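Local coordinates for 6b protein (Agrobacterium vitis, PDB 3AQ2) that disturbs plant cell proliferation as an Agrobacterium plasmid-encoded protein with an ADP-ribosylation fold, probably by interfering with the plant microRNA machinery, at residues A[17-23]-A[202-207]; A[42-46]-A[193-197]; A[57-63]-A[138-142]; A[93-99]-A[156-161]; A[109-113]-A[123-127]. The contacts are given in a common frame with arbitrary orientation. Residue numbers count along the deposited sequence, not the author numbering.

The five contacts tie the single chain of a compact ADP-ribosylation-type fold together. Contacts 2 and 3 adjoin, with centres 10 Å apart. Val42 of contact 2 pairs with Leu59 of contact 3 in a two-stranded sheet, and Tyr195 OH reaches Leu138 O at 2.8 Å. Contact 3 meets contact 4 through the salt bridge from Glu57 OE1 to Arg161 NH2 at 2.8 Å. Contact 4 passes on to contact 5, where Trp158 CZ2 packs on Ile111 CG2 at 3.5 Å. Contact 1 stands apart at the chain end, its centre 27 Å from that of contact 2. Its nearest atoms stay about 7 Å from those of contact 4.

Contact 1 of 5, residues A[17-23]-A[202-207]; sequences ILRVSEL and SCHLTR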
# COMPACT_ATOMS: atom_id res chain seq x y z
N ILE A 17 6.66 1.69 16.92
CA ILE A 17 7.74 2.62 16.57
C ILE A 17 7.08 3.94 16.17
O ILE A 17 6.58 4.10 15.04
CB ILE A 17 8.64 2.09 15.41
CG1 ILE A 17 9.22 0.70 15.73
CG2 ILE A 17 9.79 3.07 15.16
CD1 ILE A 17 10.07 0.65 16.96
N LEU A 18 7.07 4.88 17.11
CA LEU A 18 6.21 6.05 17.00
C LEU A 18 6.95 7.37 16.80
O LEU A 18 6.33 8.40 16.55
CB LEU A 18 5.24 6.13 18.20
CG LEU A 18 4.23 4.98 18.27
CD1 LEU A 18 3.44 5.06 19.56
CD2 LEU A 18 3.30 4.95 17.05
N ARG A 19 8.28 7.32 16.89
CA ARG A 19 9.08 8.49 16.58
C ARG A 19 9.39 8.50 15.09
O ARG A 19 9.84 7.50 14.52
CB ARG A 19 10.36 8.49 17.41
CG ARG A 19 10.08 8.63 18.91
CD ARG A 19 11.37 8.70 19.69
NE ARG A 19 12.14 9.89 19.33
CZ ARG A 19 13.29 9.86 18.66
NH1 ARG A 19 13.84 8.71 18.30
NH2 ARG A 19 13.90 11.00 18.38
N VAL A 20 9.17 9.66 14.47
CA VAL A 20 9.31 9.81 13.02
C VAL A 20 10.67 9.32 12.49
O VAL A 20 10.72 8.53 11.54
CB VAL A 20 9.09 11.27 12.58
CG1 VAL A 20 9.45 11.45 11.10
CG2 VAL A 20 7.63 11.69 12.85
N SER A 21 11.76 9.79 13.09
CA SER A 21 13.09 9.44 12.60
C SER A 21 13.34 7.93 12.69
O SER A 21 13.86 7.33 11.74
CB SER A 21 14.16 10.25 13.32
OG SER A 21 14.16 9.97 14.71
N GLU A 22 12.94 7.33 13.81
CA GLU A 22 13.09 5.87 14.01
C GLU A 22 12.23 5.11 13.00
O GLU A 22 12.67 4.13 12.39
CB GLU A 22 12.66 5.46 15.41
CG GLU A 22 13.59 5.87 16.52
CD GLU A 22 13.14 5.31 17.87
OE1 GLU A 22 12.54 4.20 17.90
OE2 GLU A 22 13.39 5.98 18.90
N LEU A 23 11.00 5.57 12.81
CA LEU A 23 10.13 4.87 11.88
C LEU A 23 10.70 4.86 10.46
O LEU A 23 10.67 3.83 9.79
CB LEU A 23 8.74 5.50 11.87
CG LEU A 23 7.74 4.80 10.95
CD1 LEU A 23 7.43 3.38 11.44
CD2 LEU A 23 6.48 5.62 10.91
N SER A 202 1.73 2.99 12.56
CA SER A 202 0.80 4.04 12.97
C SER A 202 1.17 5.39 12.33
O SER A 202 2.35 5.64 12.04
CB SER A 202 0.85 4.18 14.49
OG SER A 202 0.07 5.29 14.92
N CYS A 203 0.16 6.24 12.13
CA CYS A 203 0.34 7.61 11.66
C CYS A 203 0.36 8.61 12.82
O CYS A 203 0.54 9.81 12.60
CB CYS A 203 -0.75 8.01 10.66
SG CYS A 203 -0.71 6.96 9.20
N HIS A 204 0.17 8.11 14.03
CA HIS A 204 0.12 8.96 15.23
C HIS A 204 1.52 9.08 15.79
O HIS A 204 1.88 8.46 16.81
CB HIS A 204 -0.87 8.37 16.24
CG HIS A 204 -2.23 8.19 15.67
ND1 HIS A 204 -2.99 9.25 15.23
CD2 HIS A 204 -2.96 7.07 15.43
CE1 HIS A 204 -4.13 8.80 14.74
NE2 HIS A 204 -4.14 7.48 14.86
N LEU A 205 2.31 9.90 15.10
CA LEU A 205 3.76 9.91 15.29
C LEU A 205 4.23 11.14 16.04
O LEU A 205 3.60 12.19 16.00
CB LEU A 205 4.48 9.82 13.94
CG LEU A 205 4.12 8.58 13.11
CD1 LEU A 205 4.65 8.70 11.67
CD2 LEU A 205 4.66 7.31 13.79
N THR A 206 5.36 10.98 16.72
CA THR A 206 6.00 12.06 17.45
C THR A 206 7.25 12.48 16.67
O THR A 206 8.03 11.64 16.23
CB THR A 206 6.40 11.61 18.86
OG1 THR A 206 5.26 11.03 19.51
CG2 THR A 206 6.87 12.81 19.69
N ARG A 207 7.44 13.78 16.51
CA ARG A 207 8.61 14.26 15.80
C ARG A 207 9.90 14.09 16.61
O ARG A 207 10.95 13.77 16.06
CB ARG A 207 8.41 15.71 15.38
CG ARG A 207 9.51 16.25 14.46
CD ARG A 207 9.60 15.50 13.13
NE ARG A 207 10.82 15.86 12.43
CZ ARG A 207 12.00 15.26 12.60
NH1 ARG A 207 12.12 14.24 13.45
NH2 ARG A 207 13.06 15.67 11.91
OXT ARG A 207 9.92 14.28 17.83
O HOH W 1 4.42 3.34 13.27
O HOH W 2 11.90 12.87 19.23
O HOH W 3 11.77 11.24 15.56
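Ile17 opens the segment with its carbonyl. Water 1 joins Ile17 O, at 2.9 Å, to Ser202 N, at 2.8 Å. Leu18 follows. Its O atom accepts a hydrogen bond from Thr206 N at 2.8 Å, and its CD2 lies 3.6 Å from the CB of Ser202, whose OG accepts from His204 N at 3.0 Å in an ST turn. Arg19 is the N-cap residue of helix 20-38. It forms a single beta bridge with Thr206, with 4.8 Å between their CA atoms. Its CA-to-CB bond points away overall, and its guanidinium makes a salt bridge to Glu22, Arg19 NH1 to Glu22 OE2 at 2.8 Å. Water 2 links Arg19 NH2 to the terminal carboxylate oxygen Arg207 OXT. Val20 N donates to Thr206 O at 2.9 Å, so the C-terminal tail uses a backbone NH of the first helical turn. Val20 CG2 also packs on Leu205 CB at 3.8 Å. Water 3 bridges Ser21 N and Arg207 O. Leu23 has its CA-to-CB bond toward residues 202-207, its CD2 3.7 Å from Leu205 CD1. The contact thus fastens the C-terminus to the start of helix 20-38 at the surface. Next to it, Leu23 reaches Phe134 of strand 133-137, and Val20 and Leu23 both touch Trp101.

Contact 2 of 5, residues A[42-46]-A[193-197]; sequences VYFNR and IHYPI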
# COMPACT_ATOMS: atom_id res chain seq x y z
N VAL A 42 8.96 -9.92 -8.01
CA VAL A 42 8.28 -10.77 -7.03
C VAL A 42 6.87 -11.15 -7.47
O VAL A 42 5.97 -10.32 -7.43
CB VAL A 42 8.23 -10.08 -5.64
CG1 VAL A 42 7.63 -11.01 -4.60
CG2 VAL A 42 9.61 -9.64 -5.19
N TYR A 43 6.69 -12.41 -7.88
CA TYR A 43 5.36 -12.98 -8.04
C TYR A 43 4.91 -13.48 -6.67
O TYR A 43 5.75 -13.76 -5.81
CB TYR A 43 5.36 -14.11 -9.06
CG TYR A 43 5.46 -13.60 -10.47
CD1 TYR A 43 6.71 -13.38 -11.05
CD2 TYR A 43 4.32 -13.29 -11.22
CE1 TYR A 43 6.82 -12.90 -12.35
CE2 TYR A 43 4.43 -12.81 -12.52
CZ TYR A 43 5.69 -12.61 -13.07
OH TYR A 43 5.84 -12.12 -14.35
N PHE A 44 3.60 -13.59 -6.47
CA PHE A 44 3.11 -13.86 -5.12
C PHE A 44 1.80 -14.61 -5.03
O PHE A 44 1.61 -15.42 -4.13
CB PHE A 44 3.02 -12.57 -4.29
CG PHE A 44 2.20 -11.47 -4.94
CD1 PHE A 44 0.84 -11.34 -4.65
CD2 PHE A 44 2.79 -10.59 -5.83
CE1 PHE A 44 0.07 -10.32 -5.24
CE2 PHE A 44 2.03 -9.56 -6.43
CZ PHE A 44 0.67 -9.44 -6.14
N ASN A 45 0.90 -14.35 -5.98
CA ASN A 45 -0.42 -14.98 -5.97
C ASN A 45 -0.53 -16.11 -6.97
O ASN A 45 -0.24 -15.92 -8.15
CB ASN A 45 -1.52 -13.94 -6.23
CG ASN A 45 -2.91 -14.49 -5.93
OD1 ASN A 45 -3.21 -14.83 -4.78
ND2 ASN A 45 -3.75 -14.59 -6.96
N ARG A 46 -0.98 -17.27 -6.50
CA ARG A 46 -1.17 -18.44 -7.35
C ARG A 46 -2.33 -18.25 -8.33
O ARG A 46 -3.37 -17.68 -7.98
CB ARG A 46 -1.39 -19.70 -6.50
CG ARG A 46 -0.21 -20.03 -5.60
CD ARG A 46 1.01 -20.49 -6.41
NE ARG A 46 2.23 -20.45 -5.61
CZ ARG A 46 3.45 -20.74 -6.06
NH1 ARG A 46 3.62 -21.11 -7.33
NH2 ARG A 46 4.49 -20.66 -5.24
N ILE A 193 -7.56 -8.47 -1.43
CA ILE A 193 -6.74 -9.34 -2.26
C ILE A 193 -5.52 -9.86 -1.50
O ILE A 193 -5.05 -9.23 -0.56
CB ILE A 193 -6.28 -8.63 -3.58
CG1 ILE A 193 -5.42 -7.40 -3.29
CG2 ILE A 193 -7.52 -8.25 -4.42
CD1 ILE A 193 -4.74 -6.82 -4.54
N HIS A 194 -5.04 -11.04 -1.88
CA HIS A 194 -3.76 -11.52 -1.39
C HIS A 194 -2.63 -10.66 -1.99
O HIS A 194 -2.51 -10.56 -3.21
CB HIS A 194 -3.60 -12.99 -1.79
CG HIS A 194 -2.23 -13.54 -1.56
ND1 HIS A 194 -1.50 -13.30 -0.42
CD2 HIS A 194 -1.50 -14.40 -2.31
CE1 HIS A 194 -0.35 -13.95 -0.50
NE2 HIS A 194 -0.32 -14.61 -1.64
N TYR A 195 -1.83 -10.04 -1.12
CA TYR A 195 -0.81 -9.09 -1.58
C TYR A 195 0.28 -8.92 -0.52
O TYR A 195 -0.04 -8.80 0.66
CB TYR A 195 -1.47 -7.74 -1.87
CG TYR A 195 -0.61 -6.79 -2.68
CD1 TYR A 195 -0.77 -6.69 -4.07
CD2 TYR A 195 0.35 -5.98 -2.06
CE1 TYR A 195 0.02 -5.83 -4.82
CE2 TYR A 195 1.15 -5.11 -2.80
CZ TYR A 195 0.97 -5.04 -4.18
OH TYR A 195 1.75 -4.18 -4.92
N PRO A 196 1.57 -8.93 -0.93
CA PRO A 196 2.62 -8.85 0.08
C PRO A 196 2.67 -7.48 0.74
O PRO A 196 2.62 -6.46 0.06
CB PRO A 196 3.91 -9.08 -0.72
CG PRO A 196 3.45 -9.70 -2.03
CD PRO A 196 2.14 -9.03 -2.28
N ILE A 197 2.77 -7.48 2.06
CA ILE A 197 2.90 -6.25 2.84
C ILE A 197 4.31 -6.19 3.39
O ILE A 197 4.77 -7.15 4.02
CB ILE A 197 1.85 -6.21 3.99
CG1 ILE A 197 0.42 -6.43 3.45
CG2 ILE A 197 1.96 -4.89 4.78
CD1 ILE A 197 -0.04 -5.43 2.37
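This is a buried aromatic contact between two chain segments that leave short strands. Residues 42-46 run off strand 41-43, and residues 193-197 run off strand 192-194. The two backbones do not pair: the nearest CA atoms, those of Asn45 and His194, are 6.6 Å apart. Side chains fill the gap. Phe44 is central, with its CA-to-CB bond directed at the other segment. Pro196 CD sits over one face of the Phe44 ring, 3.6 Å from the centroid and 15° off the normal. This is a CH-pi contact. The Tyr195 ring meets Phe44 obliquely, with centroids 5.2 Å apart and planes at 67°. Their closest atoms are Phe44 CZ and Tyr195 CD1, at 3.7 Å. In the fold, the contact brings together the chain where it runs off one strand of each of two small antiparallel sheets, 41-43 with 58-60 and 83-85 with 192-194. Leu59 of strand 58-60 touches Phe44, Tyr195 and Pro196, while Tyr195 OH hydrogen-bonds to Leu138 O. Polar contacts lie beside the rings. His194 NE2 donates a weak hydrogen bond to Phe44 O at 3.3 Å, and His194 ND1 is hydrogen-bonded to Arg82 O. Asn45 OD1 lies 3.0 Å from His194 CD2, at the edge of the imidazole. The Asn45 amide nitrogen instead hydrogen-bonds to Asp55.

Contact 3 of 5, residues A[57-63]-A[138-142]; sequences EYLLSDQ and LMSQL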
# COMPACT_ATOMS: atom_id res chain seq x y z
N GLU A 57 0.48 -10.98 -11.89
CA GLU A 57 0.84 -9.77 -11.12
C GLU A 57 2.20 -9.93 -10.45
O GLU A 57 2.45 -10.95 -9.80
CB GLU A 57 -0.24 -9.45 -10.08
CG GLU A 57 -0.05 -8.07 -9.46
CD GLU A 57 -1.26 -7.58 -8.66
OE1 GLU A 57 -2.22 -8.36 -8.45
OE2 GLU A 57 -1.25 -6.40 -8.26
N TYR A 58 3.07 -8.94 -10.61
CA TYR A 58 4.41 -9.01 -10.02
C TYR A 58 4.80 -7.68 -9.38
O TYR A 58 4.42 -6.62 -9.88
CB TYR A 58 5.45 -9.44 -11.06
CG TYR A 58 5.60 -8.47 -12.22
CD1 TYR A 58 6.43 -7.37 -12.12
CD2 TYR A 58 4.92 -8.68 -13.43
CE1 TYR A 58 6.59 -6.47 -13.17
CE2 TYR A 58 5.07 -7.77 -14.50
CZ TYR A 58 5.90 -6.67 -14.34
OH TYR A 58 6.08 -5.75 -15.36
N LEU A 59 5.52 -7.76 -8.27
CA LEU A 59 6.03 -6.56 -7.61
C LEU A 59 7.35 -6.18 -8.24
O LEU A 59 8.18 -7.05 -8.55
CB LEU A 59 6.26 -6.79 -6.11
CG LEU A 59 5.13 -7.35 -5.26
CD1 LEU A 59 5.57 -7.37 -3.80
CD2 LEU A 59 3.87 -6.53 -5.42
N LEU A 60 7.54 -4.87 -8.37
CA LEU A 60 8.79 -4.29 -8.78
C LEU A 60 9.42 -3.75 -7.50
O LEU A 60 8.95 -2.75 -6.95
CB LEU A 60 8.54 -3.15 -9.79
CG LEU A 60 7.77 -3.43 -11.10
CD1 LEU A 60 6.30 -3.74 -10.85
CD2 LEU A 60 7.87 -2.24 -12.02
N SER A 61 10.44 -4.43 -6.99
CA SER A 61 10.97 -4.10 -5.67
C SER A 61 12.14 -3.10 -5.71
O SER A 61 12.59 -2.65 -4.66
CB SER A 61 11.40 -5.36 -4.95
OG SER A 61 12.35 -6.06 -5.71
N ASP A 62 12.61 -2.78 -6.92
CA ASP A 62 13.58 -1.70 -7.13
C ASP A 62 12.88 -0.35 -7.22
O ASP A 62 13.08 0.43 -8.17
CB ASP A 62 14.37 -1.92 -8.42
CG ASP A 62 15.41 -3.01 -8.29
OD1 ASP A 62 15.85 -3.31 -7.16
OD2 ASP A 62 15.81 -3.55 -9.34
N GLN A 63 12.04 -0.07 -6.23
CA GLN A 63 11.44 1.25 -6.12
C GLN A 63 11.23 1.52 -4.64
O GLN A 63 11.41 0.62 -3.82
CB GLN A 63 10.13 1.34 -6.90
CG GLN A 63 8.99 0.47 -6.36
CD GLN A 63 7.73 0.55 -7.20
OE1 GLN A 63 7.18 -0.49 -7.60
NE2 GLN A 63 7.26 1.76 -7.48
N LEU A 138 5.44 -2.40 -1.71
CA LEU A 138 6.05 -2.19 -3.01
C LEU A 138 4.96 -2.51 -4.04
O LEU A 138 4.26 -3.53 -3.93
CB LEU A 138 7.26 -3.10 -3.18
CG LEU A 138 8.43 -2.63 -2.30
CD1 LEU A 138 9.42 -3.75 -2.10
CD2 LEU A 138 9.12 -1.39 -2.90
N MET A 139 4.78 -1.60 -4.99
CA MET A 139 3.67 -1.72 -5.94
C MET A 139 3.97 -2.67 -7.09
O MET A 139 5.12 -2.77 -7.56
CB MET A 139 3.33 -0.34 -6.51
CG MET A 139 2.70 0.57 -5.48
SD MET A 139 2.40 2.23 -6.12
CE MET A 139 4.07 2.68 -6.58
N SER A 140 2.93 -3.38 -7.52
CA SER A 140 2.99 -4.24 -8.69
C SER A 140 2.88 -3.43 -9.98
O SER A 140 2.67 -2.21 -9.94
CB SER A 140 1.85 -5.25 -8.64
OG SER A 140 0.64 -4.58 -8.94
N GLN A 141 2.99 -4.10 -11.12
CA GLN A 141 2.91 -3.40 -12.40
C GLN A 141 1.48 -2.91 -12.68
O GLN A 141 1.26 -2.12 -13.59
CB GLN A 141 3.45 -4.25 -13.55
CG GLN A 141 2.43 -5.18 -14.23
CD GLN A 141 2.15 -6.49 -13.48
OE1 GLN A 141 2.28 -6.58 -12.25
NE2 GLN A 141 1.74 -7.50 -14.23
N LEU A 142 0.52 -3.37 -11.88
CA LEU A 142 -0.88 -2.96 -12.06
C LEU A 142 -1.20 -1.61 -11.43
O LEU A 142 -2.31 -1.08 -11.61
CB LEU A 142 -1.84 -4.04 -11.56
CG LEU A 142 -1.69 -5.42 -12.20
CD1 LEU A 142 -2.70 -6.36 -11.59
CD2 LEU A 142 -1.87 -5.36 -13.72
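Leu138 begins the segment and directs its CA-to-CB bond toward segment 57-63. Its CD1 packs on Ser61 CB at 3.8 Å, and its CD2 comes within 3.2 Å of Gln63 O. Met139 follows with a backbone link: its O atom accepts a weak hydrogen bond from Leu60 N at 3.3 Å. Ser140 is bridged to Leu59, with their CA atoms just 4.0 Å apart. This is a single beta bridge, not a continued strand. Ser140 OG donates to Glu57 OE2 at 2.7 Å. The same OG accepts from Leu142 N at 3.2 Å, forming an ST turn. Gln141 makes two more links to Tyr58. Its N donates to Tyr58 O at 3.2 Å, and its OE1 accepts from Tyr58 N at 3.0 Å, so the side-chain amide takes up a backbone NH. Gln141 CD lies over one face of the Tyr58 ring, and NE2 is held by Asp56 O. Leu142 CD1 rests 3.5 Å from Glu57 CD. The connection between strands 133-137 and 143-151 is thereby fixed along strand 58-60, where Leu59 pairs with Val42 of strand 41-43. Leu59 and Leu138 pack on Phe34 of helix 20-38. Met139 touches Tyr159, and Glu57 makes a salt bridge to Arg161, both of strand 154-161.

Contact 4 of 5, residues A[93-99]-A[156-161]; sequences TVATAMP and YGWYAR
The CB of Thr96 sits over the face of the Trp158 indole, 3.5 Å from the six-membered ring centroid and 6° off the normal, a CH-pi contact. Thr96 has chi1 t; Trp158 has chi1 m and chi2 79°. Strands 93-96 and 156-161 form a regular antiparallel pair, axes 4.6 Å apart at 159°. Thr93-Arg161 and Ala95-Tyr159 are hydrogen-bonded pairs, with side chains on one face. Val94-Ala160 and Thr96-Trp158 are non-hydrogen-bonded pairs, on the other. Thr93 N to Arg161 O is 2.9 Å, Arg161 N to Thr93 O 2.9 Å, Ala95 N to Tyr159 O 2.9 Å and Tyr159 N to Ala95 O 2.8 Å. Water 4 joins Thr93 OG1 and Arg161 NH1, both at 2.9 Å. Gly157 O accepts from Ala97 N at 2.9 Å and Thr96 OG1 at 3.0 Å. Thr96 OG1 accepts from Met98 N at 3.1 Å, an ST turn. Val94 CG1 meets Trp158 CE3 at 3.5 Å. Strand 66-70 lies against 93-96. The Thr96 hydroxyl both donates and accepts, coupling its strand end to the following turn.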
# COMPACT_ATOMS: atom_id res chain seq x y z
N THR A 93 -7.36 0.17 -5.41
CA THR A 93 -6.51 0.48 -4.26
C THR A 93 -5.58 1.63 -4.61
O THR A 93 -4.75 1.51 -5.52
CB THR A 93 -5.67 -0.73 -3.81
OG1 THR A 93 -6.54 -1.84 -3.53
CG2 THR A 93 -4.86 -0.37 -2.55
N VAL A 94 -5.74 2.73 -3.89
CA VAL A 94 -4.94 3.93 -4.09
C VAL A 94 -3.83 3.98 -3.05
O VAL A 94 -4.08 3.87 -1.83
CB VAL A 94 -5.82 5.21 -4.02
CG1 VAL A 94 -4.97 6.47 -4.08
CG2 VAL A 94 -6.87 5.22 -5.14
N ALA A 95 -2.60 4.12 -3.54
CA ALA A 95 -1.42 4.25 -2.68
C ALA A 95 -0.72 5.56 -2.99
O ALA A 95 -0.87 6.12 -4.07
CB ALA A 95 -0.47 3.06 -2.90
N THR A 96 0.04 6.07 -2.03
CA THR A 96 0.79 7.31 -2.26
C THR A 96 2.22 7.22 -1.76
O THR A 96 2.51 6.48 -0.82
CB THR A 96 0.08 8.54 -1.61
OG1 THR A 96 0.82 9.74 -1.91
CG2 THR A 96 -0.08 8.37 -0.07
N ALA A 97 3.10 7.98 -2.40
CA ALA A 97 4.47 8.16 -1.94
C ALA A 97 4.54 9.06 -0.70
O ALA A 97 5.58 9.08 -0.03
CB ALA A 97 5.35 8.71 -3.08
N MET A 98 3.47 9.80 -0.39
CA MET A 98 3.47 10.67 0.81
C MET A 98 3.60 9.78 2.03
O MET A 98 2.72 8.96 2.26
CB MET A 98 2.17 11.45 0.93
CG MET A 98 1.96 12.50 -0.11
SD MET A 98 0.53 13.48 0.41
CE MET A 98 0.63 14.84 -0.74
N PRO A 99 4.70 9.93 2.79
CA PRO A 99 4.91 9.04 3.94
C PRO A 99 4.02 9.43 5.13
O PRO A 99 3.46 10.54 5.16
CB PRO A 99 6.39 9.24 4.26
CG PRO A 99 6.66 10.65 3.88
CD PRO A 99 5.81 10.89 2.65
N TYR A 156 5.17 14.24 -4.78
CA TYR A 156 4.75 12.92 -4.27
C TYR A 156 3.73 12.29 -5.20
O TYR A 156 2.67 12.87 -5.46
CB TYR A 156 4.16 13.05 -2.86
CG TYR A 156 5.18 13.57 -1.88
CD1 TYR A 156 5.29 14.93 -1.63
CD2 TYR A 156 6.07 12.70 -1.26
CE1 TYR A 156 6.26 15.42 -0.75
CE2 TYR A 156 7.04 13.18 -0.38
CZ TYR A 156 7.12 14.53 -0.13
OH TYR A 156 8.09 15.01 0.72
N GLY A 157 4.04 11.09 -5.69
CA GLY A 157 3.13 10.40 -6.60
C GLY A 157 1.94 9.79 -5.86
O GLY A 157 2.04 9.43 -4.68
N TRP A 158 0.82 9.73 -6.57
CA TRP A 158 -0.37 8.96 -6.20
C TRP A 158 -0.59 7.89 -7.26
O TRP A 158 -0.40 8.15 -8.46
CB TRP A 158 -1.60 9.87 -6.13
CG TRP A 158 -1.57 10.69 -4.89
CD1 TRP A 158 -0.82 11.82 -4.66
CD2 TRP A 158 -2.24 10.40 -3.66
NE1 TRP A 158 -1.02 12.26 -3.36
CE2 TRP A 158 -1.89 11.40 -2.74
CE3 TRP A 158 -3.12 9.38 -3.26
CZ2 TRP A 158 -2.38 11.43 -1.42
CZ3 TRP A 158 -3.63 9.41 -1.95
CH2 TRP A 158 -3.25 10.42 -1.05
N TYR A 159 -0.97 6.70 -6.81
CA TYR A 159 -1.04 5.52 -7.68
C TYR A 159 -2.33 4.78 -7.43
O TYR A 159 -2.84 4.79 -6.32
CB TYR A 159 0.13 4.57 -7.41
CG TYR A 159 1.49 5.21 -7.57
CD1 TYR A 159 2.05 5.95 -6.53
CD2 TYR A 159 2.21 5.07 -8.75
CE1 TYR A 159 3.30 6.56 -6.67
CE2 TYR A 159 3.47 5.67 -8.90
CZ TYR A 159 4.00 6.41 -7.86
OH TYR A 159 5.24 7.00 -8.01
N ALA A 160 -2.84 4.11 -8.46
CA ALA A 160 -4.03 3.30 -8.28
C ALA A 160 -3.89 1.97 -8.98
O ALA A 160 -3.44 1.93 -10.14
CB ALA A 160 -5.24 4.03 -8.79
N ARG A 161 -4.26 0.90 -8.27
CA ARG A 161 -4.46 -0.43 -8.84
C ARG A 161 -5.94 -0.58 -9.12
O ARG A 161 -6.78 -0.50 -8.20
CB ARG A 161 -4.01 -1.50 -7.85
CG ARG A 161 -4.11 -2.92 -8.37
CD ARG A 161 -3.77 -3.91 -7.24
NE ARG A 161 -3.78 -5.30 -7.70
CZ ARG A 161 -4.89 -6.02 -7.88
NH1 ARG A 161 -6.08 -5.47 -7.65
NH2 ARG A 161 -4.81 -7.28 -8.29
O HOH W 4 -6.85 -3.13 -6.10

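Contact 5 of 5, residues A[109-113]-A[123-127]; sequences NAILQ and NYHHG
Leu112 lies over one face of the Tyr124 ring, with CD1 3.9 Å from the ring centroid, 12° off the normal, and CB 3.6 Å from Tyr124 CD1. Leu112 has chi1 m and chi2 t; Tyr124 has chi1 m and chi2 121°. Residues 109-113 are alpha-helical, and 124-126 form a short 3-10 turn. The nearest CA pairs are Gln113-Tyr124 at 5.6 Å and Asn109-Gly127 at 6.5 Å. Gln113, chi1 m and chi2 t, sets its CG over the His125 ring, 4.1 Å from the centroid. Its NE2 donates a weak hydrogen bond to Tyr124 O at 3.4 Å. Asn123 OD1 accepts from His125 N at 3.0 Å, an Asx turn opening the 3-10 segment. Gly127 N donates to Tyr124 O at 3.1 Å, the closing 3-10 bond. At Gly127, phi 117° and psi 180° would jam a CB against His126 O. The chain thus returns along the side of helix 105-115 before entering strand 133-137. Tyr124 OH hydrogen-bonds to Tyr69 O of strand 66-70, and Leu112 also packs on Trp158 of strand 154-161.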
# COMPACT_ATOMS: atom_id res chain seq x y z
N ASN A 109 -6.47 12.81 5.57
CA ASN A 109 -7.82 12.34 5.31
C ASN A 109 -8.54 13.22 4.29
O ASN A 109 -9.26 12.71 3.44
CB ASN A 109 -8.64 12.25 6.59
CG ASN A 109 -9.99 11.60 6.34
OD1 ASN A 109 -10.08 10.38 6.09
ND2 ASN A 109 -11.02 12.40 6.37
N ALA A 110 -8.32 14.53 4.37
CA ALA A 110 -8.92 15.45 3.39
C ALA A 110 -8.45 15.14 1.96
O ALA A 110 -9.26 15.14 1.01
CB ALA A 110 -8.63 16.91 3.75
N ILE A 111 -7.16 14.88 1.80
CA ILE A 111 -6.62 14.56 0.49
C ILE A 111 -7.13 13.20 -0.00
O ILE A 111 -7.49 13.04 -1.19
CB ILE A 111 -5.08 14.62 0.49
CG1 ILE A 111 -4.63 16.06 0.81
CG2 ILE A 111 -4.50 14.18 -0.86
CD1 ILE A 111 -3.12 16.22 0.89
N LEU A 112 -7.18 12.23 0.91
CA LEU A 112 -7.68 10.89 0.58
C LEU A 112 -9.15 10.90 0.13
O LEU A 112 -9.52 10.18 -0.81
CB LEU A 112 -7.50 9.94 1.77
CG LEU A 112 -6.06 9.51 2.03
CD1 LEU A 112 -5.95 8.90 3.42
CD2 LEU A 112 -5.54 8.54 0.93
N GLN A 113 -9.96 11.73 0.78
CA GLN A 113 -11.37 11.86 0.39
C GLN A 113 -11.51 12.38 -1.02
O GLN A 113 -12.41 11.96 -1.74
CB GLN A 113 -12.12 12.78 1.34
CG GLN A 113 -12.48 12.12 2.65
CD GLN A 113 -13.43 12.97 3.47
OE1 GLN A 113 -14.19 13.78 2.92
NE2 GLN A 113 -13.43 12.77 4.78
N ASN A 123 -13.06 3.15 3.49
CA ASN A 123 -13.78 4.29 2.96
C ASN A 123 -13.40 5.52 3.78
O ASN A 123 -13.86 5.69 4.92
CB ASN A 123 -15.29 4.01 3.03
CG ASN A 123 -16.13 5.17 2.51
OD1 ASN A 123 -15.63 6.27 2.27
ND2 ASN A 123 -17.43 4.92 2.35
N TYR A 124 -12.56 6.37 3.18
CA TYR A 124 -11.99 7.52 3.91
C TYR A 124 -13.01 8.60 4.24
O TYR A 124 -12.73 9.49 5.04
CB TYR A 124 -10.84 8.13 3.12
CG TYR A 124 -9.70 7.16 2.86
CD1 TYR A 124 -9.31 6.85 1.56
CD2 TYR A 124 -9.02 6.55 3.92
CE1 TYR A 124 -8.26 5.95 1.32
CE2 TYR A 124 -7.97 5.66 3.68
CZ TYR A 124 -7.59 5.37 2.37
OH TYR A 124 -6.54 4.49 2.13
N HIS A 125 -14.20 8.50 3.65
CA HIS A 125 -15.22 9.52 3.82
C HIS A 125 -15.84 9.53 5.22
O HIS A 125 -16.50 10.49 5.60
CB HIS A 125 -16.25 9.44 2.68
CG HIS A 125 -15.64 9.76 1.35
ND1 HIS A 125 -15.76 11.00 0.76
CD2 HIS A 125 -14.82 9.04 0.55
CE1 HIS A 125 -15.08 11.02 -0.37
NE2 HIS A 125 -14.49 9.84 -0.52
N HIS A 126 -15.59 8.47 5.99
CA HIS A 126 -15.99 8.44 7.40
C HIS A 126 -15.12 9.27 8.32
O HIS A 126 -15.48 9.48 9.49
CB HIS A 126 -16.07 7.02 7.90
CG HIS A 126 -17.17 6.24 7.27
ND1 HIS A 126 -18.50 6.52 7.50
CD2 HIS A 126 -17.15 5.22 6.38
CE1 HIS A 126 -19.25 5.69 6.80
NE2 HIS A 126 -18.46 4.89 6.12
N GLY A 127 -13.97 9.72 7.84
CA GLY A 127 -13.14 10.64 8.60
C GLY A 127 -11.78 10.05 8.95
O GLY A 127 -11.50 8.90 8.61